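Local coordinates for geranyltranstransferase (Roseobacter denitrificans, PDB 4LLS), which probably joins isopentenyl diphosphate to allylic diphosphates such as farnesyl diphosphate, with divalent metal ions as cofactor, to build longer isoprenoid diphosphates, at residues A[95-107]-A[119-133]. Sequence-based numbering, arbitrary orientation.
Sequences HAYSLVHDDLPCM and VHKKWDDATAVLAGD. With CA (calcium ion), chain F; GST (geranyl S-thiolodiphosphate), chain D; IPE (3-methylbut-3-enyl trihydrogen diphosphate), chain C; GST (geranyl S-thiolodiphosphate), chain I.
With CG turned away from its own carbonyl carbon (chi1 -71°), the imidazole of His101 reaches across to helix 125-133, while His120, its CG held between backbone N and carbonyl carbon (chi1 58°), places its ring against Asp103 O and Pro105. His101 enters as a knob among Ala128, Val129, Gly132 and Asp133. Its NE2 donates to Val129 O (2.9 Å, N-H...O 162°), on a lone pair in the carbonyl plane and almost within the ring plane; that oxygen also accepts a hydrogen bond from Asp133 N. Gly132 CA lies 3.6 Å from His101 NE2, so the ring sits close against bare backbone. Asp133 OD1 lies at the edge of the ring by CE1, its carboxylate nearly perpendicular to the imidazole; Asp133 OD2 is hydrogen-bonded to His101 ND1 of the second subunit, and the reciprocal bond ties both rings into the dimer interface.

Further along, Val100 CG1 presses on Ala128 O. Val100 CG1 also packs 3.9 Å from Ala128 CB, which also meets Leu104 CD2 (3.7 Å). Pro105 CD covers one face of the His120 ring in a CH-pi contact, 3.8 Å from its centroid, and His120 NE2 gives Asp103 O a weak, bent bond (3.0 Å).

The other side of helix 95-102 belongs to the active site: Asp102 OD2 binds calcium at 2.3 Å beside the thiolodiphosphate, as expected of the first aspartate-rich motif of polyprenyl synthases, and Asp103 is salt-bridged to Arg113. The axes of 95-102 and 125-133 run nearly antiparallel and come within 8.3 Å of each other, the helices joined through the small 112-113/116-117 hairpin, with helix 50-59 packing on Val100 and Val119 and helix 171-184 on Tyr97.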
loop_
_atom_site.group_PDB
_atom_site.type_symbol
_atom_site.label_atom_id
_atom_site.label_comp_id
_atom_site.label_asym_id
_atom_site.label_seq_id
_atom_site.Cartn_x
_atom_site.Cartn_y
_atom_site.Cartn_z
ATOM N N HIS A 95 -5.028 3.585 7.588
ATOM C CA HIS A 95 -6.433 3.907 7.742
ATOM C C HIS A 95 -6.835 4.981 6.751
ATOM O O HIS A 95 -7.899 4.886 6.098
ATOM C CB HIS A 95 -6.625 4.303 9.187
ATOM C CG HIS A 95 -7.963 4.859 9.506
ATOM N ND1 HIS A 95 -9.121 4.128 9.408
ATOM C CD2 HIS A 95 -8.300 6.033 10.086
ATOM C CE1 HIS A 95 -10.136 4.866 9.840
ATOM N NE2 HIS A 95 -9.659 6.018 10.273
ATOM N N ALA A 96 -6.069 6.055 6.675
ATOM C CA ALA A 96 -6.421 7.150 5.773
ATOM C C ALA A 96 -6.511 6.663 4.353
ATOM O O ALA A 96 -7.437 7.067 3.618
ATOM C CB ALA A 96 -5.445 8.292 5.853
ATOM N N TYR A 97 -5.586 5.829 3.925
ATOM C CA TYR A 97 -5.608 5.322 2.543
ATOM C C TYR A 97 -6.910 4.579 2.311
ATOM O O TYR A 97 -7.586 4.777 1.257
ATOM C CB TYR A 97 -4.385 4.416 2.256
ATOM C CG TYR A 97 -4.696 3.010 1.829
ATOM C CD1 TYR A 97 -5.237 2.732 0.576
ATOM C CD2 TYR A 97 -4.334 1.938 2.598
ATOM C CE1 TYR A 97 -5.552 1.444 0.227
ATOM C CE2 TYR A 97 -4.497 0.636 2.181
ATOM C CZ TYR A 97 -5.138 0.383 0.995
ATOM O OH TYR A 97 -5.467 -0.903 0.617
ATOM N N SER A 98 -7.310 3.750 3.252
ATOM C CA SER A 98 -8.513 2.931 3.089
ATOM C C SER A 98 -9.740 3.804 2.912
ATOM O O SER A 98 -10.627 3.470 2.131
ATOM C CB SER A 98 -8.687 1.939 4.274
ATOM O OG SER A 98 -9.187 2.599 5.451
ATOM N N LEU A 99 -9.767 4.948 3.575
ATOM C CA LEU A 99 -10.949 5.843 3.504
ATOM C C LEU A 99 -10.940 6.588 2.164
ATOM O O LEU A 99 -12.011 6.812 1.576
ATOM C CB LEU A 99 -10.992 6.834 4.650
ATOM C CG LEU A 99 -11.073 6.240 6.065
ATOM C CD1 LEU A 99 -11.127 7.356 7.099
ATOM C CD2 LEU A 99 -12.197 5.242 6.228
ATOM N N VAL A 100 -9.785 6.962 1.667
ATOM C CA VAL A 100 -9.704 7.663 0.382
ATOM C C VAL A 100 -10.273 6.744 -0.682
ATOM O O VAL A 100 -11.062 7.165 -1.553
ATOM C CB VAL A 100 -8.278 8.066 0.033
ATOM C CG1 VAL A 100 -8.218 8.622 -1.374
ATOM C CG2 VAL A 100 -7.775 9.091 1.017
ATOM N N HIS A 101 -9.840 5.501 -0.687
ATOM C CA HIS A 101 -10.375 4.539 -1.661
ATOM C C HIS A 101 -11.833 4.194 -1.429
ATOM O O HIS A 101 -12.596 4.148 -2.401
ATOM C CB HIS A 101 -9.479 3.296 -1.775
ATOM C CG HIS A 101 -8.185 3.577 -2.467
ATOM N ND1 HIS A 101 -7.301 2.582 -2.841
ATOM C CD2 HIS A 101 -7.678 4.723 -2.960
ATOM C CE1 HIS A 101 -6.275 3.118 -3.454
ATOM N NE2 HIS A 101 -6.467 4.424 -3.529
ATOM N N ASP A 102 -12.257 3.982 -0.187
ATOM C CA ASP A 102 -13.651 3.675 0.121
ATOM C C ASP A 102 -14.572 4.775 -0.389
ATOM O O ASP A 102 -15.709 4.478 -0.776
ATOM C CB ASP A 102 -13.859 3.480 1.625
ATOM C CG ASP A 102 -15.277 2.960 1.980
ATOM O OD1 ASP A 102 -15.631 1.845 1.548
ATOM O OD2 ASP A 102 -15.946 3.655 2.771
ATOM N N ASP A 103 -14.134 6.018 -0.299
ATOM C CA ASP A 103 -15.010 7.154 -0.623
ATOM C C ASP A 103 -15.231 7.258 -2.136
ATOM O O ASP A 103 -16.093 8.017 -2.556
ATOM C CB ASP A 103 -14.472 8.457 -0.044
ATOM C CG ASP A 103 -14.632 8.563 1.502
ATOM O OD1 ASP A 103 -13.843 9.305 2.139
ATOM O OD2 ASP A 103 -15.511 7.905 2.055
ATOM N N LEU A 104 -14.341 6.674 -2.930
ATOM C CA LEU A 104 -14.376 6.787 -4.406
ATOM C C LEU A 104 -15.769 6.557 -4.968
ATOM O O LEU A 104 -16.501 5.666 -4.518
ATOM C CB LEU A 104 -13.387 5.805 -5.073
ATOM C CG LEU A 104 -11.885 6.151 -4.952
ATOM C CD1 LEU A 104 -11.045 4.956 -5.377
ATOM C CD2 LEU A 104 -11.515 7.378 -5.763
ATOM N N PRO A 105 -16.014 7.174 -6.145
ATOM C CA PRO A 105 -17.290 6.902 -6.822
ATOM C C PRO A 105 -17.608 5.428 -7.107
ATOM O O PRO A 105 -18.763 5.025 -7.071
ATOM C CB PRO A 105 -17.154 7.712 -8.123
ATOM C CG PRO A 105 -16.276 8.847 -7.769
ATOM C CD PRO A 105 -15.251 8.243 -6.816
ATOM N N CYS A 106 -16.596 4.638 -7.452
ATOM C CA CYS A 106 -16.799 3.244 -7.768
ATOM C C CYS A 106 -17.025 2.382 -6.528
ATOM O O CYS A 106 -17.268 1.184 -6.622
ATOM C CB CYS A 106 -15.618 2.722 -8.595
ATOM S SG CYS A 106 -14.042 2.570 -7.721
ATOM N N MET A 107 -16.798 2.973 -5.342
ATOM C CA MET A 107 -17.040 2.285 -4.094
ATOM C C MET A 107 -18.222 2.928 -3.375
ATOM O O MET A 107 -19.367 2.822 -3.846
ATOM C CB MET A 107 -15.752 2.310 -3.239
ATOM C CG MET A 107 -14.558 1.732 -3.981
ATOM S SD MET A 107 -13.848 0.282 -3.180
ATOM C CE MET A 107 -12.564 -0.121 -4.367
ATOM N N VAL A 119 -11.184 13.539 -1.221
ATOM C CA VAL A 119 -10.106 13.819 -2.120
ATOM C C VAL A 119 -10.576 13.903 -3.575
ATOM O O VAL A 119 -10.113 14.766 -4.325
ATOM C CB VAL A 119 -8.952 12.799 -1.971
ATOM C CG1 VAL A 119 -7.933 12.956 -3.075
ATOM C CG2 VAL A 119 -8.293 13.017 -0.621
ATOM N N HIS A 120 -11.381 12.935 -4.016
ATOM C CA HIS A 120 -11.779 12.908 -5.420
ATOM C C HIS A 120 -12.665 14.100 -5.779
ATOM O O HIS A 120 -12.773 14.442 -6.934
ATOM C CB HIS A 120 -12.466 11.634 -5.788
ATOM C CG HIS A 120 -13.686 11.334 -5.002
ATOM N ND1 HIS A 120 -14.961 11.605 -5.464
ATOM C CD2 HIS A 120 -13.841 10.758 -3.792
ATOM C CE1 HIS A 120 -15.837 11.217 -4.555
ATOM N NE2 HIS A 120 -15.184 10.671 -3.550
ATOM N N LYS A 121 -13.335 14.658 -4.782
ATOM C CA LYS A 121 -14.173 15.856 -4.990
ATOM C C LYS A 121 -13.337 17.122 -5.069
ATOM O O LYS A 121 -13.539 17.962 -5.949
ATOM C CB LYS A 121 -15.211 15.968 -3.871
ATOM C CG LYS A 121 -16.431 15.099 -4.060
ATOM C CD LYS A 121 -17.287 15.637 -5.194
ATOM C CE LYS A 121 -18.230 14.578 -5.722
ATOM N NZ LYS A 121 -19.003 15.075 -6.894
ATOM N N LYS A 122 -12.366 17.268 -4.171
ATOM C CA LYS A 122 -11.492 18.420 -4.141
ATOM C C LYS A 122 -10.488 18.430 -5.296
ATOM O O LYS A 122 -10.075 19.479 -5.782
ATOM C CB LYS A 122 -10.784 18.504 -2.793
ATOM C CG LYS A 122 -9.927 19.736 -2.583
ATOM C CD LYS A 122 -9.614 19.927 -1.107
ATOM C CE LYS A 122 -8.538 20.974 -0.877
ATOM N NZ LYS A 122 -8.988 22.318 -1.305
ATOM N N TRP A 123 -10.057 17.245 -5.695
ATOM C CA TRP A 123 -9.189 17.098 -6.834
ATOM C C TRP A 123 -9.941 16.322 -7.928
ATOM O O TRP A 123 -10.814 16.890 -8.588
ATOM C CB TRP A 123 -7.872 16.426 -6.373
ATOM C CG TRP A 123 -6.962 17.347 -5.614
ATOM C CD1 TRP A 123 -6.062 18.200 -6.134
ATOM C CD2 TRP A 123 -6.896 17.517 -4.186
ATOM N NE1 TRP A 123 -5.405 18.875 -5.140
ATOM C CE2 TRP A 123 -5.909 18.479 -3.927
ATOM C CE3 TRP A 123 -7.493 16.871 -3.103
ATOM C CZ2 TRP A 123 -5.587 18.905 -2.630
ATOM C CZ3 TRP A 123 -7.180 17.301 -1.815
ATOM C CH2 TRP A 123 -6.229 18.304 -1.592
ATOM N N ASP A 124 -9.670 15.027 -8.091
ATOM C CA ASP A 124 -10.317 14.170 -9.070
ATOM C C ASP A 124 -10.016 12.706 -8.715
ATOM O O ASP A 124 -9.302 12.449 -7.724
ATOM C CB ASP A 124 -9.855 14.509 -10.509
ATOM C CG ASP A 124 -8.348 14.443 -10.689
ATOM O OD1 ASP A 124 -7.828 15.158 -11.570
ATOM O OD2 ASP A 124 -7.644 13.669 -9.995
ATOM N N ASP A 125 -10.633 11.773 -9.437
ATOM C CA ASP A 125 -10.569 10.372 -9.065
ATOM C C ASP A 125 -9.106 9.909 -9.133
ATOM O O ASP A 125 -8.680 9.133 -8.281
ATOM C CB ASP A 125 -11.433 9.483 -9.966
ATOM C CG ASP A 125 -12.911 9.705 -9.769
ATOM O OD1 ASP A 125 -13.300 10.523 -8.917
ATOM O OD2 ASP A 125 -13.712 9.103 -10.544
ATOM N N ALA A 126 -8.367 10.272 -10.168
ATOM C CA ALA A 126 -6.982 9.760 -10.337
ATOM C C ALA A 126 -6.131 10.190 -9.147
ATOM O O ALA A 126 -5.322 9.409 -8.614
ATOM C CB ALA A 126 -6.353 10.299 -11.611
ATOM N N THR A 127 -6.281 11.438 -8.752
ATOM C CA THR A 127 -5.524 11.951 -7.621
ATOM C C THR A 127 -5.885 11.160 -6.351
ATOM O O THR A 127 -4.983 10.844 -5.547
ATOM C CB THR A 127 -5.794 13.459 -7.440
ATOM O OG1 THR A 127 -5.413 14.139 -8.638
ATOM C CG2 THR A 127 -5.016 14.019 -6.303
ATOM N N ALA A 128 -7.154 10.792 -6.189
ATOM C CA ALA A 128 -7.593 10.036 -5.031
ATOM C C ALA A 128 -7.003 8.639 -5.064
ATOM O O ALA A 128 -6.504 8.134 -4.032
ATOM C CB ALA A 128 -9.103 10.010 -4.930
ATOM N N VAL A 129 -7.049 7.971 -6.219
ATOM C CA VAL A 129 -6.453 6.648 -6.331
ATOM C C VAL A 129 -4.976 6.708 -5.950
ATOM O O VAL A 129 -4.506 5.901 -5.105
ATOM C CB VAL A 129 -6.614 6.069 -7.739
ATOM C CG1 VAL A 129 -5.759 4.801 -7.895
ATOM C CG2 VAL A 129 -8.088 5.787 -8.058
ATOM N N LEU A 130 -4.250 7.678 -6.477
ATOM C CA LEU A 130 -2.806 7.716 -6.279
ATOM C C LEU A 130 -2.456 8.154 -4.878
ATOM O O LEU A 130 -1.491 7.644 -4.288
ATOM C CB LEU A 130 -2.098 8.598 -7.342
ATOM C CG LEU A 130 -2.151 8.049 -8.781
ATOM C CD1 LEU A 130 -1.565 9.120 -9.687
ATOM C CD2 LEU A 130 -1.388 6.756 -8.933
ATOM N N ALA A 131 -3.210 9.100 -4.309
ATOM C CA ALA A 131 -2.930 9.521 -2.952
ATOM C C ALA A 131 -3.172 8.350 -2.002
ATOM O O ALA A 131 -2.372 8.176 -1.074
ATOM C CB ALA A 131 -3.815 10.711 -2.547
ATOM N N GLY A 132 -4.245 7.574 -2.170
ATOM C CA GLY A 132 -4.459 6.407 -1.345
ATOM C C GLY A 132 -3.324 5.407 -1.522
ATOM O O GLY A 132 -2.826 4.869 -0.548
ATOM N N ASP A 133 -2.849 5.207 -2.756
ATOM C CA ASP A 133 -1.784 4.263 -3.051
ATOM C C ASP A 133 -0.528 4.690 -2.261
ATOM O O ASP A 133 0.124 3.856 -1.601
ATOM C CB ASP A 133 -1.503 4.217 -4.554
ATOM C CG ASP A 133 -2.515 3.436 -5.329
ATOM O OD1 ASP A 133 -3.302 2.697 -4.716
ATOM O OD2 ASP A 133 -2.487 3.565 -6.581
HETATM CA CA CA F . -18.012 4.192 3.550
HETATM P PA GST D . -17.707 5.162 6.903
HETATM O O1A GST D . -16.813 6.057 7.760
HETATM O O2A GST D . -19.147 5.051 7.389
HETATM O O3A GST D . -17.603 5.479 5.415
HETATM O O1B GST D . -17.062 3.716 7.066
HETATM P PB GST D . -17.774 2.389 6.570
HETATM O O2B GST D . -18.864 1.942 7.441
HETATM O O3B GST D . -18.177 2.540 5.064
HETATM S S1 GST D . -16.303 1.070 6.780
HETATM C C1 GST D . -15.132 1.844 5.716
HETATM C C2 GST D . -14.175 0.860 5.087
HETATM C C3 GST D . -12.969 0.601 5.616
HETATM C C10 GST D . -12.543 1.189 6.917
HETATM C C4 GST D . -12.045 -0.377 4.972
HETATM C C5 GST D . -12.016 -0.093 3.464
HETATM C C6 GST D . -11.094 -1.033 2.758
HETATM C C7 GST D . -10.478 -0.741 1.592
HETATM C C9 GST D . -10.603 0.534 0.787
HETATM C C8 GST D . -9.566 -1.821 1.100
HETATM C C1 IPE C . -14.218 5.446 9.976
HETATM O O1 IPE C . -13.287 5.301 11.067
HETATM C C2 IPE C . -14.144 4.195 9.107
HETATM C C3 IPE C . -14.497 2.960 9.897
HETATM C C4 IPE C . -13.650 1.939 10.012
HETATM C C5 IPE C . -15.883 2.802 10.441
HETATM P PA IPE C . -13.221 6.418 12.203
HETATM O O1A IPE C . -14.626 6.672 12.766
HETATM O O2A IPE C . -12.203 5.977 13.155
HETATM O O3A IPE C . -12.713 7.716 11.447
HETATM P PB IPE C . -11.736 8.969 11.768
HETATM O O1B IPE C . -12.269 10.114 10.921
HETATM O O2B IPE C . -11.826 9.257 13.239
HETATM O O3B IPE C . -10.370 8.450 11.385
HETATM P PA GST I . 2.724 1.114 -20.396
HETATM O O1A GST I . 3.164 1.806 -21.693
HETATM O O2A GST I . 1.262 1.338 -20.030
HETATM O O3A GST I . 3.180 -0.307 -20.235
HETATM O O1B GST I . 3.503 1.870 -19.277
HETATM P PB GST I . 3.610 3.438 -19.330
HETATM O O2B GST I . 2.280 4.062 -19.391
HETATM O O3B GST I . 4.607 3.918 -20.516
HETATM S S1 GST I . 4.461 3.725 -17.564
HETATM C C1 GST I . 3.344 2.666 -16.697
HETATM C C2 GST I . 3.173 3.179 -15.296
HETATM C C3 GST I . 3.879 2.668 -14.283
HETATM C C10 GST I . 4.883 1.582 -14.522
HETATM C C4 GST I . 3.740 3.265 -12.920
HETATM C C5 GST I . 2.269 3.572 -12.625
HETATM C C6 GST I . 2.248 4.155 -11.246
HETATM C C7 GST I . 1.200 4.141 -10.419
HETATM C C9 GST I . 1.434 4.791 -9.090
HETATM C C8 GST I . -0.114 3.488 -10.712
HETATM O O HOH W 1 -17.665 6.225 2.236
HETATM O O HOH W 2 -20.296 4.740 3.910
#